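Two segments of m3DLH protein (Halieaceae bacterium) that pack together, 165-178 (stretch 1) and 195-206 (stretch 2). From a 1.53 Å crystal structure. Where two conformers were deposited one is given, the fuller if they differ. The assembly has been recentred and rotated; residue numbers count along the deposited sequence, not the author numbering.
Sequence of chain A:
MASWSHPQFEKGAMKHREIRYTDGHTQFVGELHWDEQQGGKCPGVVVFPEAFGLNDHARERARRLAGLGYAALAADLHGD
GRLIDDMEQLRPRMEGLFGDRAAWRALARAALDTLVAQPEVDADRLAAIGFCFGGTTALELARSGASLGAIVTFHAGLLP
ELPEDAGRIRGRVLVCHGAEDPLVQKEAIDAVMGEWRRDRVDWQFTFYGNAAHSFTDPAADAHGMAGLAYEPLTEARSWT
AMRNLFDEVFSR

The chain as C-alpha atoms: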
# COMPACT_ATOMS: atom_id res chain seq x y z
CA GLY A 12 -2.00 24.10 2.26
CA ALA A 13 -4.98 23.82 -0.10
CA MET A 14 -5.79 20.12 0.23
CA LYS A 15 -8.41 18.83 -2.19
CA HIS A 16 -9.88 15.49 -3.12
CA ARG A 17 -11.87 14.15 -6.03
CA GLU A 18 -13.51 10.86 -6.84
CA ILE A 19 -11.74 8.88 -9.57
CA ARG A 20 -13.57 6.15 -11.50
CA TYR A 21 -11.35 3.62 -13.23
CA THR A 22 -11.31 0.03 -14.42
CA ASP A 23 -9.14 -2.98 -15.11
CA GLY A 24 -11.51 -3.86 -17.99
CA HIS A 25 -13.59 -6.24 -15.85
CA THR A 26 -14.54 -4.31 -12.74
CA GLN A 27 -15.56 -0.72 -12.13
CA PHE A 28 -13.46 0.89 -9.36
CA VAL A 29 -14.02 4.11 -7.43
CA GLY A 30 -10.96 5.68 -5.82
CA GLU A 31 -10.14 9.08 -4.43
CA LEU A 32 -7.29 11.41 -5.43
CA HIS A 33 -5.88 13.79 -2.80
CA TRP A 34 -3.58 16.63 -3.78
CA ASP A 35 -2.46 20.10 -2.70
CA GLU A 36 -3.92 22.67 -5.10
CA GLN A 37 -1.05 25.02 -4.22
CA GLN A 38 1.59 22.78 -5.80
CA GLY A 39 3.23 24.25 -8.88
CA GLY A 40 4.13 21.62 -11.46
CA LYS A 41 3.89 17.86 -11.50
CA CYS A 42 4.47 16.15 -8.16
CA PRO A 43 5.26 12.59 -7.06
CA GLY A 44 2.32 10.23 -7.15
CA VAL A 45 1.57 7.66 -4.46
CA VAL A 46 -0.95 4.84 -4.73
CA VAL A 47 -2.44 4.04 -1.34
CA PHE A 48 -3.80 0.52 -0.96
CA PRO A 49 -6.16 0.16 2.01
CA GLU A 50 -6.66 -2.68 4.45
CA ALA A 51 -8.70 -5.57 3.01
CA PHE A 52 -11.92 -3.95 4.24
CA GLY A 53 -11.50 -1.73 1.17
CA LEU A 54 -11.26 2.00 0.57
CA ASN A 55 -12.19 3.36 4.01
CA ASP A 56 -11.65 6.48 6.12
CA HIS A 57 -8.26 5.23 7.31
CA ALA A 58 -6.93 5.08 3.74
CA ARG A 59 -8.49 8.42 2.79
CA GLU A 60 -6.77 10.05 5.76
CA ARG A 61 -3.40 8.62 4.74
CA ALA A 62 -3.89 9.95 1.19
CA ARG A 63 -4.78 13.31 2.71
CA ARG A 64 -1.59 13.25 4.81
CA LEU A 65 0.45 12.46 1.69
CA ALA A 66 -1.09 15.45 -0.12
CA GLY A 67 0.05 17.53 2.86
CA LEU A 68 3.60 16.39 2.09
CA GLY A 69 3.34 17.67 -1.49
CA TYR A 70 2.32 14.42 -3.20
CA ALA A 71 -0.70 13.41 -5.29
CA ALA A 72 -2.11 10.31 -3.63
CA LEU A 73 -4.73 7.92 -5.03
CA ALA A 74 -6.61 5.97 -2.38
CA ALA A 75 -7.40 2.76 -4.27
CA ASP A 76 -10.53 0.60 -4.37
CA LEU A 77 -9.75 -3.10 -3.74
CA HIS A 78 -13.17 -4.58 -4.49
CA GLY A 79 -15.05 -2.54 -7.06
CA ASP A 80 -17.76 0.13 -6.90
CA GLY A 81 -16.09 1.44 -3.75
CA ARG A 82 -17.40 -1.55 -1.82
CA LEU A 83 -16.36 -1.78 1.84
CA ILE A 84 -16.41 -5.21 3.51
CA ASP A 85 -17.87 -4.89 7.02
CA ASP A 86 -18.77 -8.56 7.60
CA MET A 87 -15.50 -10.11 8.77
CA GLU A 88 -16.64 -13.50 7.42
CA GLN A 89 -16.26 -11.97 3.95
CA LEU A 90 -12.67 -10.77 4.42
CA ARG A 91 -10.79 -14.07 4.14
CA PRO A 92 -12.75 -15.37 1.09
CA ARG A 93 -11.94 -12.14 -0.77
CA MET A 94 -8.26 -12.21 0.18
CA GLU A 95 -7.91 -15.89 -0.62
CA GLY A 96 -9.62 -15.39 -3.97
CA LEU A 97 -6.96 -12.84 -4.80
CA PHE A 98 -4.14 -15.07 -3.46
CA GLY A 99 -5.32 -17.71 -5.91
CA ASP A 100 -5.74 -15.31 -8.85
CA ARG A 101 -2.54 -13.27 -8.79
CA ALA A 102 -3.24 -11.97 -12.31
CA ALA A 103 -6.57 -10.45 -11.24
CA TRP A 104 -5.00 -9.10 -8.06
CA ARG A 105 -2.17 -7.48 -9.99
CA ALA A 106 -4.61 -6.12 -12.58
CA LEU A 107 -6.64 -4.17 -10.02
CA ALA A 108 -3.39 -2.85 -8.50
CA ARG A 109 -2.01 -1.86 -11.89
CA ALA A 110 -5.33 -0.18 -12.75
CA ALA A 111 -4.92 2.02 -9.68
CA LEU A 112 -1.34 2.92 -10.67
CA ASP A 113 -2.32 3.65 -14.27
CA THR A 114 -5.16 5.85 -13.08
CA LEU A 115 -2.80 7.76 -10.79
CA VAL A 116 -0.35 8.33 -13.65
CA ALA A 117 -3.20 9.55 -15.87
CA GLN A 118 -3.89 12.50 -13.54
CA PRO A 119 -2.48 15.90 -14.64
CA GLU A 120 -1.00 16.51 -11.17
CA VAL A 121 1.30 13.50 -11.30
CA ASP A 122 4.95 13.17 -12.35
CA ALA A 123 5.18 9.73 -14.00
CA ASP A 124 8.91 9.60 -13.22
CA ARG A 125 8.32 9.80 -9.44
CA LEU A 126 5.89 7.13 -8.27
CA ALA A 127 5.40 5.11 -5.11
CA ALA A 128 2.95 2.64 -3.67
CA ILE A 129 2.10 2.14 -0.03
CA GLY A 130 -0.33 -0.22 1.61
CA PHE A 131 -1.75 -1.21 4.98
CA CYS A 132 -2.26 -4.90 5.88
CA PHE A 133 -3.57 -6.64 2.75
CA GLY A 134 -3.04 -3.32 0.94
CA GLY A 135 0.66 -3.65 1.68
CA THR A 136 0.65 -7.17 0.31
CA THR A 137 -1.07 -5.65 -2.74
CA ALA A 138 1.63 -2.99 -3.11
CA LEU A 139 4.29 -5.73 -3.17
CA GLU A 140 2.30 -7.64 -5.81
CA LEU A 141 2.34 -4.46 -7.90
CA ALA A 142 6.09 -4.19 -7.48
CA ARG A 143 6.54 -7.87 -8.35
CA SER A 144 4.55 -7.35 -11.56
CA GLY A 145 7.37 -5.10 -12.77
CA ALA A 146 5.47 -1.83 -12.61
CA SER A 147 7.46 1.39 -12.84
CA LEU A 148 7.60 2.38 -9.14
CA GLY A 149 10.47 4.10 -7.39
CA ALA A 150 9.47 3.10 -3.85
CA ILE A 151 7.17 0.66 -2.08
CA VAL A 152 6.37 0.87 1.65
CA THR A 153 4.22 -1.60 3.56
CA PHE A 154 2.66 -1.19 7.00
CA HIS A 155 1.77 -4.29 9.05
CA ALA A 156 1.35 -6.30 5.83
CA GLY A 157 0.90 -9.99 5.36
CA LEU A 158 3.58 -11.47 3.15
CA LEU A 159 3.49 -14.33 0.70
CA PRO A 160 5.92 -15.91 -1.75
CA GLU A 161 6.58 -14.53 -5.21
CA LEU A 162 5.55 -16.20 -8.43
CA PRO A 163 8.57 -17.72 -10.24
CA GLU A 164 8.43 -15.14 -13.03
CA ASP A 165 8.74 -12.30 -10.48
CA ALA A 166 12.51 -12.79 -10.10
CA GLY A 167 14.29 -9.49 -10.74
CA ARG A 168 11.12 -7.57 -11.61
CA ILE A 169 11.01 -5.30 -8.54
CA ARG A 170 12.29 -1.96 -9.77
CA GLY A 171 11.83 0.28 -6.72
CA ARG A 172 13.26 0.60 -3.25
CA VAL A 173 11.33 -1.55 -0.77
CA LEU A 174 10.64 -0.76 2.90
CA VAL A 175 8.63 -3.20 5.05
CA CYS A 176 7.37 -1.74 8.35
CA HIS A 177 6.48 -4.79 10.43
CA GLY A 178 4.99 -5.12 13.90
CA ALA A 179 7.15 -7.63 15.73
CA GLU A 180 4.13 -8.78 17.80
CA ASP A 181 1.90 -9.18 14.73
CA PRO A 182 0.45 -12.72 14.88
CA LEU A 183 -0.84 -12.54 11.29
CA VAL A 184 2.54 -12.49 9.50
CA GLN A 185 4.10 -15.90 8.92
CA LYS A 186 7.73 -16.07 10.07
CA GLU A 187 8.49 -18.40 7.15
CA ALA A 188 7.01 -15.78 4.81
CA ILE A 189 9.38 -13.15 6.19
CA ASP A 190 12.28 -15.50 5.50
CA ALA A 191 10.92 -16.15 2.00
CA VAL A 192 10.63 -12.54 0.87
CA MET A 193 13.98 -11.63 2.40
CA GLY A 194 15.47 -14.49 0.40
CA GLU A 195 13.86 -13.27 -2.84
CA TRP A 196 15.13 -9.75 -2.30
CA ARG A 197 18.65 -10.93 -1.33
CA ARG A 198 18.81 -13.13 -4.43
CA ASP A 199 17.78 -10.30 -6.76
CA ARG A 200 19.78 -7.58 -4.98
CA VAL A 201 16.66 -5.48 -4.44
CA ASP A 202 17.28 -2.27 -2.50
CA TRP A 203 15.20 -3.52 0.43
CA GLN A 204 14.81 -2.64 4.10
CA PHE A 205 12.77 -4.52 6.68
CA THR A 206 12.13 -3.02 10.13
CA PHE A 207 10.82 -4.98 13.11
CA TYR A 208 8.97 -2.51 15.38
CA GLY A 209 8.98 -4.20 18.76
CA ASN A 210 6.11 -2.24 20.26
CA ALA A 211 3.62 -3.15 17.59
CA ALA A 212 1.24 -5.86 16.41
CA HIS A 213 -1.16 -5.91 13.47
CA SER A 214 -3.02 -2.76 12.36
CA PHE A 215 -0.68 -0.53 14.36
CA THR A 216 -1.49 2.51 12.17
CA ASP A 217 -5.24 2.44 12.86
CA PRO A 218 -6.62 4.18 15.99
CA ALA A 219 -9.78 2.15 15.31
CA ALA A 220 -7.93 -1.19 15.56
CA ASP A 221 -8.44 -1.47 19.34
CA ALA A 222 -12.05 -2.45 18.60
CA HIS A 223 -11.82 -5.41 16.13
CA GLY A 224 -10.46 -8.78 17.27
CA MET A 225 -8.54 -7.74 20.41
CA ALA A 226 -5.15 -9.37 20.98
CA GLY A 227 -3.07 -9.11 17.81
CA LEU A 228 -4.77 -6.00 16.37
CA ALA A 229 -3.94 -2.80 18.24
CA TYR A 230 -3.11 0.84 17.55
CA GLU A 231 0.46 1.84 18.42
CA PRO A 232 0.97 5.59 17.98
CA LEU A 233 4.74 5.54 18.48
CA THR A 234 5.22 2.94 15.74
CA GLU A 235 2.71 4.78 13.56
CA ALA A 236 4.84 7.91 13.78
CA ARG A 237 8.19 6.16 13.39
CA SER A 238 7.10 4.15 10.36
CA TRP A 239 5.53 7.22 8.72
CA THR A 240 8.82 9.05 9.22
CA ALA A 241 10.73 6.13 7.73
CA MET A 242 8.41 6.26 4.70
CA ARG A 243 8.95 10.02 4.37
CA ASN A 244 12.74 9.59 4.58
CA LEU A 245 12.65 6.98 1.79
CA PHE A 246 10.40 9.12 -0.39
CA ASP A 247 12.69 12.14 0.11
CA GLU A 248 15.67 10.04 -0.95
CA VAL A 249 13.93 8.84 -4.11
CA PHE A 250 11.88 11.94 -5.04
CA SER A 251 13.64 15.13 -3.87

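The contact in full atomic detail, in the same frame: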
# COMPACT_ATOMS: atom_id res chain seq x y z
N ASP A 165 8.52 -13.59 -11.13
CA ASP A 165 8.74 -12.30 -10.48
C ASP A 165 10.21 -12.02 -10.22
O ASP A 165 10.54 -10.90 -9.80
CB ASP A 165 8.02 -12.23 -9.14
CG ASP A 165 6.52 -12.33 -9.27
OD1 ASP A 165 5.99 -12.20 -10.40
OD2 ASP A 165 5.88 -12.53 -8.21
N ALA A 166 11.09 -12.99 -10.40
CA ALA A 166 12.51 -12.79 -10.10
C ALA A 166 13.06 -11.59 -10.88
O ALA A 166 12.91 -11.50 -12.10
CB ALA A 166 13.30 -14.05 -10.42
N GLY A 167 13.68 -10.66 -10.15
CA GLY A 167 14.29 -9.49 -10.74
C GLY A 167 13.34 -8.42 -11.24
O GLY A 167 13.82 -7.43 -11.82
N ARG A 168 12.04 -8.55 -11.04
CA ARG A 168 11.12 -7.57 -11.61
C ARG A 168 10.79 -6.41 -10.67
O ARG A 168 10.14 -5.46 -11.10
CB ARG A 168 9.82 -8.26 -12.05
CG ARG A 168 9.98 -9.18 -13.26
CD ARG A 168 10.21 -8.39 -14.56
NE ARG A 168 10.30 -9.24 -15.74
CZ ARG A 168 10.83 -8.87 -16.91
NH1 ARG A 168 11.32 -7.65 -17.07
NH2 ARG A 168 10.87 -9.73 -17.91
N ILE A 169 11.24 -6.44 -9.41
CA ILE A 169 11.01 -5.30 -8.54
C ILE A 169 11.99 -4.20 -8.92
O ILE A 169 13.21 -4.41 -8.95
CB ILE A 169 11.15 -5.67 -7.06
CG1 ILE A 169 9.99 -6.58 -6.66
CG2 ILE A 169 11.13 -4.41 -6.22
CD1 ILE A 169 10.16 -7.20 -5.28
N ARG A 170 11.46 -3.04 -9.26
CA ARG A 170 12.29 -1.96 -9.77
C ARG A 170 12.51 -0.84 -8.77
O ARG A 170 13.42 -0.03 -8.98
CB ARG A 170 11.66 -1.41 -11.04
CG ARG A 170 11.53 -2.52 -12.06
CD ARG A 170 10.57 -2.17 -13.13
NE ARG A 170 10.97 -0.92 -13.76
CZ ARG A 170 10.32 -0.40 -14.78
NH1 ARG A 170 10.73 0.75 -15.31
NH2 ARG A 170 9.27 -1.03 -15.27
N GLY A 171 11.74 -0.79 -7.69
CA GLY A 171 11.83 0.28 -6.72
C GLY A 171 12.55 -0.13 -5.45
O GLY A 171 12.94 -1.28 -5.25
N ARG A 172 12.72 0.86 -4.58
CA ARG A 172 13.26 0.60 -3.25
C ARG A 172 12.13 0.16 -2.33
O ARG A 172 11.04 0.75 -2.35
CB ARG A 172 13.93 1.87 -2.71
CG ARG A 172 14.91 2.42 -3.75
CD ARG A 172 15.60 3.69 -3.35
NE ARG A 172 16.17 4.30 -4.55
CZ ARG A 172 17.06 5.28 -4.55
NH1 ARG A 172 17.51 5.78 -3.40
NH2 ARG A 172 17.50 5.75 -5.71
N VAL A 173 12.37 -0.88 -1.55
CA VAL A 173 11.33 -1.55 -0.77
C VAL A 173 11.61 -1.29 0.70
O VAL A 173 12.75 -1.44 1.15
CB VAL A 173 11.29 -3.06 -1.04
CG1 VAL A 173 10.29 -3.72 -0.08
CG2 VAL A 173 10.91 -3.34 -2.47
N LEU A 174 10.58 -0.88 1.44
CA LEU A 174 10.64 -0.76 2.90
C LEU A 174 9.44 -1.45 3.51
O LEU A 174 8.30 -1.08 3.23
CB LEU A 174 10.67 0.71 3.33
CG LEU A 174 10.49 0.95 4.84
CD1 LEU A 174 11.66 0.39 5.65
CD2 LEU A 174 10.38 2.41 5.08
N VAL A 175 9.68 -2.48 4.33
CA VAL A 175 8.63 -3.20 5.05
C VAL A 175 8.64 -2.73 6.49
O VAL A 175 9.65 -2.90 7.19
CB VAL A 175 8.85 -4.72 4.99
CG1 VAL A 175 7.86 -5.43 5.92
CG2 VAL A 175 8.67 -5.22 3.56
N CYS A 176 7.53 -2.14 6.95
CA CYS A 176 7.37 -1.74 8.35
C CYS A 176 6.47 -2.78 9.03
O CYS A 176 5.26 -2.82 8.80
CB CYS A 176 6.76 -0.35 8.48
SG CYS A 176 7.73 0.94 7.63
N HIS A 177 7.07 -3.58 9.90
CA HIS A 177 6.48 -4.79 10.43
C HIS A 177 6.35 -4.69 11.95
O HIS A 177 7.32 -4.34 12.63
CB HIS A 177 7.38 -5.98 10.06
CG HIS A 177 6.96 -7.28 10.67
ND1 HIS A 177 5.80 -7.93 10.33
CD2 HIS A 177 7.58 -8.07 11.58
CE1 HIS A 177 5.70 -9.06 11.02
NE2 HIS A 177 6.78 -9.17 11.78
N GLY A 178 5.18 -5.02 12.48
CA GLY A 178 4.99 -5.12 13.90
C GLY A 178 5.53 -6.44 14.41
O GLY A 178 5.09 -7.50 13.96
N GLU A 195 14.09 -13.77 -1.48
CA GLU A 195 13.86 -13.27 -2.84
C GLU A 195 14.63 -11.98 -3.07
O GLU A 195 15.33 -11.82 -4.08
CB GLU A 195 12.37 -13.02 -3.06
CG GLU A 195 11.51 -14.25 -2.91
CD GLU A 195 10.04 -13.95 -2.77
OE1 GLU A 195 9.65 -12.76 -2.82
OE2 GLU A 195 9.27 -14.91 -2.59
N TRP A 196 14.53 -11.06 -2.11
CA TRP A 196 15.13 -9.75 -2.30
C TRP A 196 16.65 -9.81 -2.20
O TRP A 196 17.33 -9.05 -2.89
CB TRP A 196 14.52 -8.78 -1.29
CG TRP A 196 13.02 -8.66 -1.47
CD1 TRP A 196 12.29 -9.01 -2.58
CD2 TRP A 196 12.07 -8.18 -0.50
NE1 TRP A 196 10.95 -8.77 -2.36
CE2 TRP A 196 10.79 -8.26 -1.10
CE3 TRP A 196 12.19 -7.69 0.82
CZ2 TRP A 196 9.63 -7.87 -0.42
CZ3 TRP A 196 11.05 -7.29 1.48
CH2 TRP A 196 9.78 -7.37 0.86
N ARG A 197 17.20 -10.71 -1.37
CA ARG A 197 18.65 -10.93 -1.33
C ARG A 197 19.13 -11.50 -2.66
O ARG A 197 20.14 -11.05 -3.21
CB ARG A 197 19.02 -11.86 -0.18
CG ARG A 197 18.87 -11.24 1.21
CD ARG A 197 19.34 -12.17 2.32
NE ARG A 197 20.77 -12.41 2.23
CZ ARG A 197 21.49 -13.00 3.18
NH1 ARG A 197 20.91 -13.41 4.30
NH2 ARG A 197 22.80 -13.17 3.02
N ARG A 198 18.42 -12.51 -3.17
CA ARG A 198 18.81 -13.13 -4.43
C ARG A 198 18.87 -12.10 -5.56
O ARG A 198 19.81 -12.11 -6.37
CB ARG A 198 17.81 -14.23 -4.78
CG ARG A 198 18.05 -14.87 -6.15
CD ARG A 198 16.79 -15.60 -6.59
NE ARG A 198 15.69 -14.66 -6.81
CZ ARG A 198 14.40 -14.95 -6.67
NH1 ARG A 198 13.51 -14.02 -6.88
NH2 ARG A 198 14.02 -16.16 -6.28
N ASP A 199 17.88 -11.21 -5.63
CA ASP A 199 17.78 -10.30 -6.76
C ASP A 199 18.45 -8.97 -6.49
O ASP A 199 18.38 -8.07 -7.33
CB ASP A 199 16.31 -10.08 -7.13
CG ASP A 199 15.63 -11.37 -7.56
OD1 ASP A 199 16.35 -12.30 -7.99
OD2 ASP A 199 14.40 -11.44 -7.44
N ARG A 200 19.10 -8.82 -5.33
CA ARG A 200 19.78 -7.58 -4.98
C ARG A 200 18.82 -6.39 -5.07
O ARG A 200 19.18 -5.31 -5.53
CB ARG A 200 21.01 -7.37 -5.86
CG ARG A 200 21.98 -8.54 -5.77
CD ARG A 200 23.01 -8.50 -6.87
NE ARG A 200 24.18 -9.33 -6.55
CZ ARG A 200 24.27 -10.63 -6.81
NH1 ARG A 200 23.27 -11.27 -7.39
NH2 ARG A 200 25.37 -11.29 -6.48
N VAL A 201 17.58 -6.59 -4.61
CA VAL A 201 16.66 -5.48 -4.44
C VAL A 201 17.24 -4.55 -3.39
O VAL A 201 17.89 -4.98 -2.44
CB VAL A 201 15.28 -5.99 -4.01
CG1 VAL A 201 14.30 -4.86 -3.73
CG2 VAL A 201 14.69 -6.93 -5.07
N ASP A 202 17.01 -3.24 -3.56
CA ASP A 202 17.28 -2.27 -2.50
C ASP A 202 16.11 -2.36 -1.53
O ASP A 202 15.10 -1.69 -1.71
CB ASP A 202 17.40 -0.87 -3.05
CG ASP A 202 17.71 0.16 -1.98
OD1 ASP A 202 17.68 -0.18 -0.78
OD2 ASP A 202 17.99 1.30 -2.37
N TRP A 203 16.26 -3.20 -0.51
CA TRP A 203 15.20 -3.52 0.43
C TRP A 203 15.64 -3.22 1.86
O TRP A 203 16.84 -3.26 2.20
CB TRP A 203 14.75 -4.99 0.31
CG TRP A 203 15.78 -6.02 0.73
CD1 TRP A 203 16.78 -6.53 -0.03
CD2 TRP A 203 15.85 -6.69 2.00
NE1 TRP A 203 17.50 -7.47 0.69
CE2 TRP A 203 16.93 -7.60 1.93
CE3 TRP A 203 15.09 -6.63 3.18
CZ2 TRP A 203 17.31 -8.41 3.02
CZ3 TRP A 203 15.46 -7.45 4.26
CH2 TRP A 203 16.54 -8.33 4.16
N GLN A 204 14.64 -2.87 2.67
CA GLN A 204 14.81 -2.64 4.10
C GLN A 204 13.61 -3.27 4.79
O GLN A 204 12.50 -3.24 4.26
CB GLN A 204 14.85 -1.16 4.46
CG GLN A 204 15.94 -0.36 3.79
CD GLN A 204 15.78 1.12 4.08
OE1 GLN A 204 15.94 1.56 5.22
NE2 GLN A 204 15.39 1.89 3.06
N PHE A 205 13.85 -3.86 5.96
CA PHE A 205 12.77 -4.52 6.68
C PHE A 205 12.97 -4.18 8.15
O PHE A 205 14.01 -4.52 8.72
CB PHE A 205 12.83 -6.03 6.43
CG PHE A 205 11.65 -6.81 6.97
CD1 PHE A 205 11.38 -6.87 8.32
CD2 PHE A 205 10.85 -7.55 6.10
CE1 PHE A 205 10.32 -7.62 8.81
CE2 PHE A 205 9.79 -8.29 6.58
CZ PHE A 205 9.51 -8.30 7.93
N THR A 206 12.03 -3.45 8.74
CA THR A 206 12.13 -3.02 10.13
C THR A 206 11.11 -3.75 10.99
O THR A 206 9.91 -3.73 10.71
CB THR A 206 11.97 -1.50 10.26
OG1 THR A 206 13.03 -0.87 9.53
CG2 THR A 206 12.00 -1.07 11.73
O HOH W 1 15.47 -2.15 -5.78
O HOH W 2 15.00 0.35 0.57

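The contact opens at a type II turn, Asp-165 to Arg-168, closed by Arg-168 N to Asp-165 O at 3.1 Å. Within it Gly-167, whose phi of 73° favours glycine, donates from N to Asp-199 OD2 (2.9 Å, 157°). That carboxylate is held in place by Arg-198, whose NE lies 2.7 Å from Asp-199 OD1 in a salt bridge, while Ala-166 CB sits over the guanidinium face, 3.5 Å from Arg-198 NH1. Ile-169 points toward stretch 2, bringing CD1 to 3.9 Å from Trp-196 CD1 and CG2 to 4.1 Å from Val-201 CG1. At Gly-171, water 1 bridges the segments, donating to Gly-171 O (2.7 Å) and accepting from Asp-202 N (2.9 Å).

From Val-173 the strands run parallel, their axes 7° apart. Val-173 N donates to Asp-202 O (2.9 Å) and Gln-204 N to Val-173 O (2.8 Å); Val-175 repeats the pattern, its N to Gln-204 O and Thr-206 N to its O, both 2.9 Å. The buried valines share a face with Trp-203 and Phe-205: Val-173 CG1 lies 4.1 Å from the centroid of the Trp-196 six-membered ring, and Val-175 CG1 3.8 Å from the Phe-205 centroid, both over the face. On the other face, Leu-174 CD1 covers Gln-204 CB at 3.7 Å. His-177 N to Thr-206 O (3.0 Å) completes the ladder.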